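Local coordinates for protein possible prolidase (Bifidobacterium longum NCC2705, PDB 2P9B) that probably hydrolyses carbon-nitrogen bonds other than peptide bonds as an amidohydrolase-family enzyme, though it has been named a possible prolidase, at residues N120-T123 with L124-G128; R146-D150 with A151-L155; T346-T349 with F350-Q353; A355-R358 with E359-L363. All coordinates share one frame; numbering follows the deposited sequence.

Contact 1: N120-T123 with L124-G128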
ATOM      1  N   ASN A 120     -11.234  -9.803   3.770  1.00 12.98           N
ATOM      2  CA  ASN A 120     -10.652  -8.758   2.943  1.00 12.58           C
ATOM      3  C   ASN A 120      -9.137  -8.878   2.833  1.00 11.66           C
ATOM      4  O   ASN A 120      -8.570  -8.624   1.769  1.00 12.31           O
ATOM      5  CB  ASN A 120     -11.060  -7.376   3.463  1.00 13.13           C
ATOM      6  CG  ASN A 120     -12.524  -7.066   3.191  1.00 14.28           C
ATOM      7  OD1 ASN A 120     -13.026  -7.318   2.093  1.00 16.38           O
ATOM      8  ND2 ASN A 120     -13.212  -6.510   4.181  1.00 14.41           N
ATOM      9  N   ALA A 121      -8.483  -9.267   3.921  1.00 10.63           N
ATOM     10  CA  ALA A 121      -7.033  -9.436   3.888  1.00 10.88           C
ATOM     11  C   ALA A 121      -6.717 -10.593   2.941  1.00 10.98           C
ATOM     12  O   ALA A 121      -5.715 -10.570   2.224  1.00 11.06           O
ATOM     13  CB  ALA A 121      -6.497  -9.741   5.293  1.00 11.47           C
ATOM     14  N   THR A 122      -7.576 -11.608   2.938  1.00 10.99           N
ATOM     15  CA  THR A 122      -7.374 -12.754   2.065  1.00 10.94           C
ATOM     16  C   THR A 122      -7.569 -12.367   0.601  1.00 11.00           C
ATOM     17  O   THR A 122      -6.856 -12.854  -0.277  1.00 12.59           O
ATOM     18  CB  THR A 122      -8.323 -13.913   2.431  1.00 11.39           C
ATOM     19  OG1 THR A 122      -8.030 -14.357   3.760  1.00 14.67           O
ATOM     20  CG2 THR A 122      -8.143 -15.081   1.466  1.00 12.67           C
ATOM     21  N   THR A 123      -8.531 -11.490   0.338  1.00 10.90           N
ATOM     22  CA  THR A 123      -8.782 -11.029  -1.026  1.00 11.28           C
ATOM     23  C   THR A 123      -7.539 -10.299  -1.542  1.00 11.08           C
ATOM     24  O   THR A 123      -7.096 -10.531  -2.664  1.00 12.22           O
ATOM     25  CB  THR A 123      -9.992 -10.081  -1.073  1.00 10.33           C
ATOM     26  OG1 THR A 123     -11.176 -10.820  -0.753  1.00 13.74           O
ATOM     27  CG2 THR A 123     -10.145  -9.461  -2.454  1.00 10.57           C
ATOM     28  N   LEU A 124      -6.982  -9.419  -0.718  1.00 11.04           N
ATOM     29  CA  LEU A 124      -5.776  -8.686  -1.093  1.00  9.86           C
ATOM     30  C   LEU A 124      -4.667  -9.681  -1.413  1.00 10.35           C
ATOM     31  O   LEU A 124      -4.015  -9.579  -2.454  1.00 11.06           O
ATOM     32  CB  LEU A 124      -5.335  -7.753   0.041  1.00 10.42           C
ATOM     33  CG  LEU A 124      -6.046  -6.402   0.089  1.00 10.34           C
ATOM     34  CD1 LEU A 124      -6.066  -5.858   1.513  1.00 10.54           C
ATOM     35  CD2 LEU A 124      -5.346  -5.440  -0.862  1.00 11.76           C
ATOM     36  N   LEU A 125      -4.461 -10.655  -0.532  1.00 10.57           N
ATOM     37  CA  LEU A 125      -3.421 -11.655  -0.770  1.00 10.49           C
ATOM     38  C   LEU A 125      -3.664 -12.421  -2.070  1.00 10.88           C
ATOM     39  O   LEU A 125      -2.750 -12.579  -2.876  1.00 11.35           O
ATOM     40  CB  LEU A 125      -3.332 -12.635   0.406  1.00 10.97           C
ATOM     41  CG  LEU A 125      -2.264 -13.729   0.271  1.00 11.24           C
ATOM     42  CD1 LEU A 125      -0.889 -13.084   0.121  1.00 14.97           C
ATOM     43  CD2 LEU A 125      -2.288 -14.639   1.495  1.00 12.89           C
ATOM     44  N   GLU A 126      -4.896 -12.883  -2.284  1.00 10.96           N
ATOM     45  CA  GLU A 126      -5.219 -13.633  -3.499  1.00 11.53           C
ATOM     46  C   GLU A 126      -4.992 -12.810  -4.763  1.00 13.27           C
ATOM     47  O   GLU A 126      -4.775 -13.371  -5.840  1.00 14.31           O
ATOM     48  CB  GLU A 126      -6.671 -14.127  -3.460  1.00 13.07           C
ATOM     49  CG  GLU A 126      -6.941 -15.119  -2.332  1.00 16.15           C
ATOM     50  CD  GLU A 126      -8.406 -15.489  -2.201  1.00 19.34           C
ATOM     51  OE1 GLU A 126      -9.268 -14.655  -2.539  1.00 21.51           O
ATOM     52  OE2 GLU A 126      -8.690 -16.612  -1.738  1.00 21.75           O
ATOM     53  N   SER A 127      -5.044 -11.484  -4.634  1.00 12.29           N
ATOM     54  CA  SER A 127      -4.837 -10.606  -5.777  1.00 11.52           C
ATOM     55  C   SER A 127      -3.340 -10.405  -6.015  1.00 11.59           C
ATOM     56  O   SER A 127      -2.943  -9.734  -6.967  1.00 12.73           O
ATOM     57  CB  SER A 127      -5.522  -9.249  -5.555  1.00 11.38           C
ATOM     58  OG  SER A 127      -4.793  -8.418  -4.662  1.00 14.56           O
ATOM     59  N   GLY A 128      -2.522 -10.987  -5.141  1.00 10.34           N
ATOM     60  CA  GLY A 128      -1.078 -10.880  -5.285  1.00 10.31           C
ATOM     61  C   GLY A 128      -0.352  -9.888  -4.385  1.00 10.40           C
ATOM     62  O   GLY A 128       0.843  -9.645  -4.574  1.00 11.20           O
TER
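Residues Asn120 to Ser127 are tied by four successive i to i+4 backbone bonds, from Leu124 N to Asn120 O, Leu125 N to Ala121 O, Glu126 N to Thr122 O and Ser127 N to Thr123 O; the first three are nearly straight, while the last bends to 133° as the helix ends. Gly128 then takes a positive phi in a Schellman motif, its N bonded to Leu125 O at 2.8 Å; a side chain here would run into the preceding carbonyl oxygen. Ser127 OG, placed between its own N and carbonyl carbon (chi1 77°), turns back onto Leu124 O at 2.6 Å, giving that end-of-helix carbonyl a side-chain donor. One turn earlier, Thr122 and Glu126 pass obliquely. The threonine hydroxyl is taken up by Lys118 O, which leaves CG2 to face the glutamate, 3.6 Å from Glu126 OE2. The glutamate stem lies close over the backbone, with Glu126 CG 3.1 Å from Thr122 O. On another side of the helix Leu124 leans back along the preceding turn, its CD1 methyl 3.7 Å from Asn120 O. Thr123 OG1 likewise bonds back, to His119 O, and at the start of the segment Asn120 ND2 reaches Leu80 O. The apolar side of the helix is pressed on the sheet, with Leu124 against Ile132 and Leu125 against Thr130 of strand 129-134, and Leu125 also against Val423 and Ala425 of strand 422-425, while the backbone of Gly128 bonds to Leu73 in strand 68-78.

Contact 2: R146-D150 with A151-L155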
ATOM      1  N   ARG A 146      -3.240  -9.582  12.442  1.00 11.41           N
ATOM      2  CA  ARG A 146      -1.813  -9.517  12.159  1.00 11.57           C
ATOM      3  C   ARG A 146      -1.043 -10.475  13.065  1.00 12.05           C
ATOM      4  O   ARG A 146      -0.155 -11.197  12.613  1.00 13.66           O
ATOM      5  CB  ARG A 146      -1.294  -8.096  12.385  1.00 11.72           C
ATOM      6  CG  ARG A 146       0.214  -7.946  12.228  1.00 11.47           C
ATOM      7  CD  ARG A 146       0.697  -6.703  12.958  1.00 13.46           C
ATOM      8  NE  ARG A 146       0.653  -6.899  14.410  1.00 12.12           N
ATOM      9  CZ  ARG A 146       0.610  -5.916  15.304  1.00 12.32           C
ATOM     10  NH1 ARG A 146       0.594  -4.646  14.910  1.00 12.21           N
ATOM     11  NH2 ARG A 146       0.600  -6.204  16.598  1.00 12.86           N
ATOM     12  N   ASP A 147      -1.385 -10.475  14.351  1.00 12.81           N
ATOM     13  CA  ASP A 147      -0.700 -11.343  15.297  1.00 14.60           C
ATOM     14  C   ASP A 147      -0.913 -12.826  14.998  1.00 14.66           C
ATOM     15  O   ASP A 147      -0.002 -13.633  15.184  1.00 16.48           O
ATOM     16  CB  ASP A 147      -1.129 -11.025  16.737  1.00 15.77           C
ATOM     17  CG  ASP A 147      -0.587  -9.689  17.229  1.00 18.04           C
ATOM     18  OD1 ASP A 147       0.339  -9.149  16.587  1.00 18.26           O
ATOM     19  OD2 ASP A 147      -1.077  -9.185  18.266  1.00 18.91           O
ATOM     20  N   GLN A 148      -2.103 -13.187  14.524  1.00 16.44           N
ATOM     21  CA  GLN A 148      -2.380 -14.584  14.206  1.00 17.11           C
ATOM     22  C   GLN A 148      -1.578 -15.004  12.978  1.00 16.74           C
ATOM     23  O   GLN A 148      -1.045 -16.111  12.921  1.00 17.75           O
ATOM     24  CB  GLN A 148      -3.874 -14.793  13.962  1.00 19.73           C
ATOM     25  CG  GLN A 148      -4.733 -14.429  15.162  1.00 23.70           C
ATOM     26  CD  GLN A 148      -6.212 -14.534  14.871  1.00 27.88           C
ATOM     27  OE1 GLN A 148      -6.692 -14.036  13.855  1.00 28.53           O
ATOM     28  NE2 GLN A 148      -6.948 -15.176  15.770  1.00 31.86           N
ATOM     29  N   ILE A 149      -1.500 -14.113  11.994  1.00 15.50           N
ATOM     30  CA  ILE A 149      -0.738 -14.385  10.780  1.00 15.79           C
ATOM     31  C   ILE A 149       0.749 -14.510  11.132  1.00 17.61           C
ATOM     32  O   ILE A 149       1.428 -15.443  10.689  1.00 17.82           O
ATOM     33  CB  ILE A 149      -0.933 -13.245   9.741  1.00 15.18           C
ATOM     34  CG1 ILE A 149      -2.382 -13.253   9.244  1.00 13.95           C
ATOM     35  CG2 ILE A 149       0.066 -13.399   8.584  1.00 14.49           C
ATOM     36  CD1 ILE A 149      -2.754 -12.084   8.336  1.00 12.28           C
ATOM     37  N   ASP A 150       1.249 -13.580  11.940  1.00 19.63           N
ATOM     38  CA  ASP A 150       2.655 -13.594  12.336  1.00 23.60           C
ATOM     39  C   ASP A 150       3.005 -14.855  13.117  1.00 24.94           C
ATOM     40  O   ASP A 150       4.128 -15.351  13.038  1.00 26.01           O
ATOM     41  CB  ASP A 150       2.995 -12.360  13.182  1.00 25.98           C
ATOM     42  CG  ASP A 150       2.846 -11.059  12.410  1.00 30.00           C
ATOM     43  OD1 ASP A 150       2.697 -11.107  11.169  1.00 30.68           O
ATOM     44  OD2 ASP A 150       2.885  -9.985  13.048  1.00 31.90           O
ATOM     45  N   ALA A 151       2.040 -15.374  13.868  1.00 25.58           N
ATOM     46  CA  ALA A 151       2.258 -16.581  14.654  1.00 27.46           C
ATOM     47  C   ALA A 151       2.109 -17.832  13.785  1.00 27.61           C
ATOM     48  O   ALA A 151       2.402 -18.940  14.230  1.00 28.22           O
ATOM     49  CB  ALA A 151       1.278 -16.632  15.822  1.00 26.84           C
ATOM     50  N   GLY A 152       1.655 -17.648  12.548  1.00 27.59           N
ATOM     51  CA  GLY A 152       1.486 -18.773  11.640  1.00 27.55           C
ATOM     52  C   GLY A 152       0.175 -19.520  11.804  1.00 27.52           C
ATOM     53  O   GLY A 152       0.008 -20.625  11.278  1.00 27.58           O
ATOM     54  N   GLN A 153      -0.760 -18.919  12.529  1.00 26.44           N
ATOM     55  CA  GLN A 153      -2.062 -19.529  12.775  1.00 27.53           C
ATOM     56  C   GLN A 153      -3.038 -19.331  11.622  1.00 27.08           C
ATOM     57  O   GLN A 153      -3.951 -20.131  11.429  1.00 29.20           O
ATOM     58  CB  GLN A 153      -2.686 -18.936  14.034  1.00 29.10           C
ATOM     59  CG  GLN A 153      -1.820 -19.022  15.267  1.00 34.10           C
ATOM     60  CD  GLN A 153      -2.389 -18.204  16.405  1.00 36.79           C
ATOM     61  OE1 GLN A 153      -3.532 -18.405  16.814  1.00 38.82           O
ATOM     62  NE2 GLN A 153      -1.596 -17.271  16.919  1.00 38.15           N
ATOM     63  N   ILE A 154      -2.853 -18.251  10.871  1.00 25.20           N
ATOM     64  CA  ILE A 154      -3.730 -17.932   9.750  1.00 24.68           C
ATOM     65  C   ILE A 154      -2.905 -17.542   8.527  1.00 22.95           C
ATOM     66  O   ILE A 154      -1.877 -16.874   8.656  1.00 21.60           O
ATOM     67  CB  ILE A 154      -4.663 -16.743  10.105  1.00 26.05           C
ATOM     68  CG1 ILE A 154      -5.550 -17.104  11.299  1.00 28.48           C
ATOM     69  CG2 ILE A 154      -5.509 -16.357   8.899  1.00 28.01           C
ATOM     70  CD1 ILE A 154      -6.470 -18.285  11.062  1.00 30.53           C
ATOM     71  N   LEU A 155      -3.352 -17.967   7.347  1.00 21.04           N
ATOM     72  CA  LEU A 155      -2.662 -17.627   6.108  1.00 19.57           C
ATOM     73  C   LEU A 155      -3.092 -16.217   5.745  1.00 17.20           C
ATOM     74  O   LEU A 155      -4.284 -15.919   5.700  1.00 18.59           O
ATOM     75  CB  LEU A 155      -3.064 -18.584   4.978  1.00 20.13           C
ATOM     76  CG  LEU A 155      -2.616 -18.202   3.558  1.00 20.93           C
ATOM     77  CD1 LEU A 155      -1.104 -18.276   3.452  1.00 21.26           C
ATOM     78  CD2 LEU A 155      -3.258 -19.141   2.542  1.00 22.60           C
TER
HETATM   79  O   HOH W   1       0.720 -17.229   8.869  1.00 29.07           O
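Gln148 and Ile154 run alongside each other and point the same way, so that the ethyl branch of the isoleucine lies beside the stem of the glutamine, with Ile154 CG1 3.9 Å from Gln148 CB. The first torsion of Ile154 (chi1 -61°) sets this branch beside its own backbone N and opposite the carbonyl carbon. Ile149 meets the returning chain differently, through its backbone: its CA-H points at Ile154 O, 3.5 Å from CA, and its CG1 passes the same oxygen. One water donates to both Ile154 O and Ile149 O, at 2.6 Å from each, bridging the last helical turn and the segment that folds back on it. The reversal is a Schellman motif. Gly152 has positive phi, its N bonds to Ile149 O at 2.9 Å, and Gln153 N reaches back to Gln148 O at 2.8 Å; Gln153 CB also rests over this carbonyl oxygen. Ala151 N still closes onto Asp147 O, and Ala151 CB lies 3.3 Å from Asp147 O. Within the helix Arg146 grips Asp147 side-on, NE and NH2 both bonded to OD1 from the same face of the carboxylate plane, while NH1 turns to Asn200 and Gly198. Next to this surface turn Ile149 rests on Ile159 of strand 158-160, and Ile154 and Leu155 reach Lys118 and Leu125 of helix 113-126.

Contact 3: T346-T349 with F350-Q353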
ATOM      1  N   THR A 346      -8.324   0.965  -0.214  1.00 13.23           N
ATOM      2  CA  THR A 346      -9.331  -0.077  -0.417  1.00 13.41           C
ATOM      3  C   THR A 346     -10.471   0.046   0.593  1.00 16.43           C
ATOM      4  O   THR A 346     -10.305   0.630   1.663  1.00 16.85           O
ATOM      5  CB  THR A 346      -8.724  -1.494  -0.290  1.00 13.02           C
ATOM      6  OG1 THR A 346      -8.298  -1.717   1.057  1.00 12.29           O
ATOM      7  CG2 THR A 346      -7.530  -1.649  -1.224  1.00 12.29           C
ATOM      8  N   GLY A 347     -11.626  -0.518   0.258  1.00 18.55           N
ATOM      9  CA  GLY A 347     -12.758  -0.439   1.160  1.00 21.82           C
ATOM     10  C   GLY A 347     -13.741   0.623   0.713  1.00 25.80           C
ATOM     11  O   GLY A 347     -14.911   0.602   1.110  1.00 26.31           O
HETATM   12  N   MSE A 348     -13.261   1.556  -0.107  1.00 27.36           N
HETATM   13  CA  MSE A 348     -14.111   2.618  -0.634  1.00 31.29           C
HETATM   14  C   MSE A 348     -15.041   1.952  -1.645  1.00 30.33           C
HETATM   15  O   MSE A 348     -14.687   0.945  -2.257  1.00 29.28           O
HETATM   16  CB  MSE A 348     -13.278   3.703  -1.332  1.00 36.31           C
HETATM   17  CG  MSE A 348     -12.262   4.424  -0.447  1.00 43.44           C
HETATM   18 SE   MSE A 348     -13.007   5.493   1.010  1.00 62.02          SE
HETATM   19  CE  MSE A 348     -12.789   4.249   2.492  1.00 48.61           C
ATOM     20  N   THR A 349     -16.234   2.509  -1.814  1.00 30.70           N
ATOM     21  CA  THR A 349     -17.204   1.943  -2.740  1.00 30.58           C
ATOM     22  C   THR A 349     -16.617   1.614  -4.110  1.00 28.36           C
ATOM     23  O   THR A 349     -16.905   0.561  -4.673  1.00 29.79           O
ATOM     24  CB  THR A 349     -18.404   2.895  -2.941  1.00 32.75           C
ATOM     25  OG1 THR A 349     -19.038   3.142  -1.679  1.00 34.19           O
ATOM     26  CG2 THR A 349     -19.416   2.279  -3.899  1.00 34.67           C
ATOM     27  N   PHE A 350     -15.787   2.506  -4.645  1.00 25.11           N
ATOM     28  CA  PHE A 350     -15.203   2.279  -5.961  1.00 21.33           C
ATOM     29  C   PHE A 350     -13.724   1.897  -5.984  1.00 17.67           C
ATOM     30  O   PHE A 350     -13.039   2.103  -6.984  1.00 15.77           O
ATOM     31  CB  PHE A 350     -15.450   3.501  -6.848  1.00 24.28           C
ATOM     32  CG  PHE A 350     -16.906   3.748  -7.136  1.00 27.44           C
ATOM     33  CD1 PHE A 350     -17.619   2.890  -7.969  1.00 28.64           C
ATOM     34  CD2 PHE A 350     -17.576   4.811  -6.538  1.00 29.27           C
ATOM     35  CE1 PHE A 350     -18.981   3.084  -8.202  1.00 30.46           C
ATOM     36  CE2 PHE A 350     -18.939   5.015  -6.765  1.00 30.75           C
ATOM     37  CZ  PHE A 350     -19.642   4.148  -7.598  1.00 30.93           C
ATOM     38  N   VAL A 351     -13.233   1.343  -4.880  1.00 15.83           N
ATOM     39  CA  VAL A 351     -11.841   0.894  -4.811  1.00 15.06           C
ATOM     40  C   VAL A 351     -11.850  -0.548  -4.315  1.00 13.28           C
ATOM     41  O   VAL A 351     -11.802  -0.811  -3.114  1.00 13.49           O
ATOM     42  CB  VAL A 351     -10.990   1.742  -3.848  1.00 15.22           C
ATOM     43  CG1 VAL A 351      -9.524   1.319  -3.951  1.00 14.68           C
ATOM     44  CG2 VAL A 351     -11.143   3.226  -4.167  1.00 15.76           C
ATOM     45  N   PRO A 352     -11.915  -1.506  -5.244  1.00 13.06           N
ATOM     46  CA  PRO A 352     -11.936  -2.924  -4.882  1.00 12.77           C
ATOM     47  C   PRO A 352     -10.707  -3.355  -4.097  1.00 12.46           C
ATOM     48  O   PRO A 352      -9.607  -2.847  -4.321  1.00 13.79           O
ATOM     49  CB  PRO A 352     -12.024  -3.618  -6.236  1.00 14.24           C
ATOM     50  CG  PRO A 352     -12.790  -2.629  -7.071  1.00 13.73           C
ATOM     51  CD  PRO A 352     -12.121  -1.333  -6.693  1.00 13.21           C
ATOM     52  N   GLN A 353     -10.905  -4.298  -3.184  1.00 11.83           N
ATOM     53  CA  GLN A 353      -9.814  -4.821  -2.366  1.00 11.38           C
ATOM     54  C   GLN A 353      -8.793  -5.528  -3.253  1.00 12.72           C
ATOM     55  O   GLN A 353      -7.617  -5.617  -2.910  1.00 13.32           O
ATOM     56  CB  GLN A 353     -10.350  -5.832  -1.343  1.00 11.25           C
ATOM     57  CG  GLN A 353     -11.294  -5.249  -0.292  1.00 11.09           C
ATOM     58  CD  GLN A 353     -10.566  -4.462   0.783  1.00 11.17           C
ATOM     59  OE1 GLN A 353      -9.340  -4.318   0.745  1.00 13.95           O
ATOM     60  NE2 GLN A 353     -11.321  -3.951   1.755  1.00 11.31           N
TER
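Thr346 turns OG1 between its backbone N and carbonyl carbon (chi1 66°), while Gln353 folds at chi2 (-76°), and the two side chains meet at about a right angle across the mouth of a loop whose far end is a type I beta turn from Met348 to Val351. Thr346 OG1 donates to Gln353 OE1 at 2.8 Å, from above the amide plane, and is also bonded to His79 N; Gln353 NE2 donates to His79 O. With Gln353 cut back to an alanine, His79 O would probably lose this donor and the Thr346 hydroxyl its acceptor, so that the two ends of the loop are no longer joined through their side chains. The turn is closed by Val351 N to Met348 O at 3.0 Å, and a weak bond joins Gly347 N to Val351 O. Beside the turn the selenomethionine Met348 lies along Val351, its CB 3.6 Å from Val351 CG2, and touches His79, whose donor atom, with those of His77 and Asp345, faces a vacant point that may be a metal site. At the tip, Thr349 holds a methyl over the Phe350 ring in a CH-pi contact, CG2 4.0 Å from the ring centroid and 11° off its normal.

Contact 4: A355-R358 with E359-L363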
ATOM      1  N   ALA A 355      -8.046  -4.622  -6.472  1.00 10.68           N
ATOM      2  CA  ALA A 355      -7.592  -3.786  -7.576  1.00 10.36           C
ATOM      3  C   ALA A 355      -6.296  -3.007  -7.379  1.00  9.91           C
ATOM      4  O   ALA A 355      -6.106  -1.962  -7.987  1.00 12.12           O
ATOM      5  CB  ALA A 355      -8.719  -2.823  -7.978  1.00  9.82           C
ATOM      6  N   THR A 356      -5.386  -3.519  -6.559  1.00  9.78           N
ATOM      7  CA  THR A 356      -4.130  -2.805  -6.355  1.00 10.41           C
ATOM      8  C   THR A 356      -3.424  -2.530  -7.691  1.00 10.90           C
ATOM      9  O   THR A 356      -2.869  -1.453  -7.894  1.00 10.54           O
ATOM     10  CB  THR A 356      -3.180  -3.607  -5.434  1.00 10.64           C
ATOM     11  OG1 THR A 356      -3.756  -3.702  -4.129  1.00 12.55           O
ATOM     12  CG2 THR A 356      -1.815  -2.922  -5.331  1.00 10.10           C
ATOM     13  N   TRP A 357      -3.475  -3.502  -8.602  1.00 12.00           N
ATOM     14  CA  TRP A 357      -2.814  -3.375  -9.901  1.00 12.91           C
ATOM     15  C   TRP A 357      -3.192  -2.102 -10.662  1.00 12.39           C
ATOM     16  O   TRP A 357      -2.372  -1.531 -11.381  1.00 12.74           O
ATOM     17  CB  TRP A 357      -3.128  -4.590 -10.787  1.00 14.04           C
ATOM     18  CG  TRP A 357      -4.534  -4.581 -11.313  1.00 13.99           C
ATOM     19  CD1 TRP A 357      -5.656  -5.020 -10.674  1.00 15.15           C
ATOM     20  CD2 TRP A 357      -4.977  -4.001 -12.548  1.00 15.37           C
ATOM     21  NE1 TRP A 357      -6.773  -4.740 -11.430  1.00 16.53           N
ATOM     22  CE2 TRP A 357      -6.383  -4.115 -12.582  1.00 15.98           C
ATOM     23  CE3 TRP A 357      -4.318  -3.389 -13.623  1.00 15.52           C
ATOM     24  CZ2 TRP A 357      -7.144  -3.639 -13.657  1.00 17.42           C
ATOM     25  CZ3 TRP A 357      -5.076  -2.914 -14.689  1.00 18.21           C
ATOM     26  CH2 TRP A 357      -6.477  -3.044 -14.693  1.00 18.10           C
ATOM     27  N   ARG A 358      -4.437  -1.667 -10.508  1.00 10.90           N
ATOM     28  CA  ARG A 358      -4.921  -0.478 -11.201  1.00 10.74           C
ATOM     29  C   ARG A 358      -4.103   0.760 -10.856  1.00 10.43           C
ATOM     30  O   ARG A 358      -3.918   1.640 -11.699  1.00 12.60           O
ATOM     31  CB  ARG A 358      -6.395  -0.230 -10.860  1.00 11.60           C
ATOM     32  CG  ARG A 358      -6.985   1.012 -11.524  1.00 13.64           C
ATOM     33  CD  ARG A 358      -7.259   0.779 -13.003  1.00 15.94           C
ATOM     34  NE  ARG A 358      -8.433  -0.067 -13.197  1.00 17.52           N
ATOM     35  CZ  ARG A 358      -8.942  -0.381 -14.383  1.00 19.13           C
ATOM     36  NH1 ARG A 358      -8.378   0.075 -15.493  1.00 18.58           N
ATOM     37  NH2 ARG A 358     -10.028  -1.138 -14.458  1.00 19.38           N
ATOM     38  N   GLU A 359      -3.605   0.832  -9.625  1.00 10.55           N
ATOM     39  CA  GLU A 359      -2.824   1.998  -9.199  1.00 10.55           C
ATOM     40  C   GLU A 359      -1.562   2.166 -10.034  1.00 10.78           C
ATOM     41  O   GLU A 359      -1.133   3.292 -10.303  1.00 10.91           O
ATOM     42  CB  GLU A 359      -2.454   1.889  -7.710  1.00  9.25           C
ATOM     43  CG  GLU A 359      -1.786   3.147  -7.112  1.00  9.97           C
ATOM     44  CD  GLU A 359      -2.690   4.386  -7.081  1.00 11.50           C
ATOM     45  OE1 GLU A 359      -3.917   4.263  -7.274  1.00 14.73           O
ATOM     46  OE2 GLU A 359      -2.161   5.494  -6.850  1.00 13.16           O
ATOM     47  N   LEU A 360      -0.961   1.053 -10.443  1.00 11.03           N
ATOM     48  CA  LEU A 360       0.251   1.140 -11.253  1.00 10.87           C
ATOM     49  C   LEU A 360      -0.084   1.703 -12.627  1.00 12.86           C
ATOM     50  O   LEU A 360       0.669   2.506 -13.177  1.00 12.03           O
ATOM     51  CB  LEU A 360       0.918  -0.232 -11.396  1.00 10.67           C
ATOM     52  CG  LEU A 360       1.647  -0.766 -10.161  1.00 10.58           C
ATOM     53  CD1 LEU A 360       0.645  -1.228  -9.113  1.00 11.55           C
ATOM     54  CD2 LEU A 360       2.552  -1.911 -10.566  1.00 11.50           C
ATOM     55  N   GLU A 361      -1.219   1.287 -13.182  1.00 13.52           N
ATOM     56  CA  GLU A 361      -1.617   1.792 -14.491  1.00 15.32           C
ATOM     57  C   GLU A 361      -1.904   3.282 -14.415  1.00 15.68           C
ATOM     58  O   GLU A 361      -1.617   4.025 -15.356  1.00 16.11           O
ATOM     59  CB  GLU A 361      -2.850   1.047 -15.015  1.00 19.42           C
ATOM     60  CG  GLU A 361      -2.503  -0.295 -15.642  1.00 25.28           C
ATOM     61  CD  GLU A 361      -3.436  -0.683 -16.781  1.00 28.31           C
ATOM     62  OE1 GLU A 361      -3.083  -1.616 -17.534  1.00 29.29           O
ATOM     63  OE2 GLU A 361      -4.517  -0.068 -16.922  1.00 28.77           O
ATOM     64  N   LEU A 362      -2.460   3.715 -13.286  1.00 14.66           N
ATOM     65  CA  LEU A 362      -2.780   5.120 -13.087  1.00 14.06           C
ATOM     66  C   LEU A 362      -1.526   5.977 -12.908  1.00 14.21           C
ATOM     67  O   LEU A 362      -1.494   7.116 -13.358  1.00 14.80           O
ATOM     68  CB  LEU A 362      -3.717   5.295 -11.886  1.00 13.67           C
ATOM     69  CG  LEU A 362      -5.106   4.660 -12.032  1.00 15.18           C
ATOM     70  CD1 LEU A 362      -5.898   4.855 -10.749  1.00 16.51           C
ATOM     71  CD2 LEU A 362      -5.847   5.282 -13.211  1.00 16.47           C
ATOM     72  N   LEU A 363      -0.499   5.443 -12.249  1.00 13.93           N
ATOM     73  CA  LEU A 363       0.737   6.203 -12.069  1.00 13.69           C
ATOM     74  C   LEU A 363       1.402   6.410 -13.430  1.00 14.16           C
ATOM     75  O   LEU A 363       2.049   7.428 -13.677  1.00 14.80           O
ATOM     76  CB  LEU A 363       1.689   5.476 -11.117  1.00 13.81           C
ATOM     77  CG  LEU A 363       1.269   5.487  -9.640  1.00 13.53           C
ATOM     78  CD1 LEU A 363       2.201   4.592  -8.839  1.00 15.97           C
ATOM     79  CD2 LEU A 363       1.300   6.908  -9.092  1.00 14.17           C
TER
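Arg358 O accepts from Leu362 N at 3.0 Å, in the carbonyl plane, a regular i to i+4 bond that is followed by Leu363 N to Glu359 O. Nearer the start of the helix the bonds span three residues: Arg358 N to Ala355 O, Glu359 N to Thr356 O at 3.0 Å, and a weak one from Leu360 N to Trp357 O. The buried polar ends mostly find partners in other parts of the fold. Thr356 OG1 bonds to Asn75 ND2, both oxygens of Glu359 are engaged, by Ser296 OG and Leu295 N, and Arg358 NH2 makes a salt bridge to Asp446. Bends at chi2 and chi3 of Arg358 (75° and 74°) fold its guanidinium back so that Trp357 CH2 lies over one face, 3.6 Å above the guanidinium plane. The edge of the same indole meets Glu361, with Trp357 CZ3 3.5 Å from Glu361 CD and the ring and carboxylate planes steeply inclined. Glu361 OE2 stands 4.1 Å from Arg358 NH1, too far for a salt bridge, though the opposite charge may still favour both groups. With a lysine in place of Glu361 the carboxylate beside the indole edge is gone, and Arg358 is likely to lose a nearby opposite charge and face a like one. Bonds to i+3 thus precede the i to i+4 bonds in helix 356-367, one of the helices of the TIM-barrel amidohydrolase fold.

Contacts 1 and 4 are buried helical turns, contact 3 is a partly buried loop, and contact 2 lies at the surface. Both contacts 1 and 2 end a helix with a Schellman glycine, but the first is backed by a serine hydroxyl and the second by a bridging water. Contact 4 instead begins a helix, with charged groups anchored to distant parts of the chain. Contact 1 touches each of the others: Leu125 packs on Leu155 of contact 2, Gln353 of contact 3 packs on Asn120, Thr123 and Leu124, and the last of these also reaches Thr356 of contact 4. Contacts 2 and 4 lie on opposite sides of the chain's centre, their own centres about 28 Å apart.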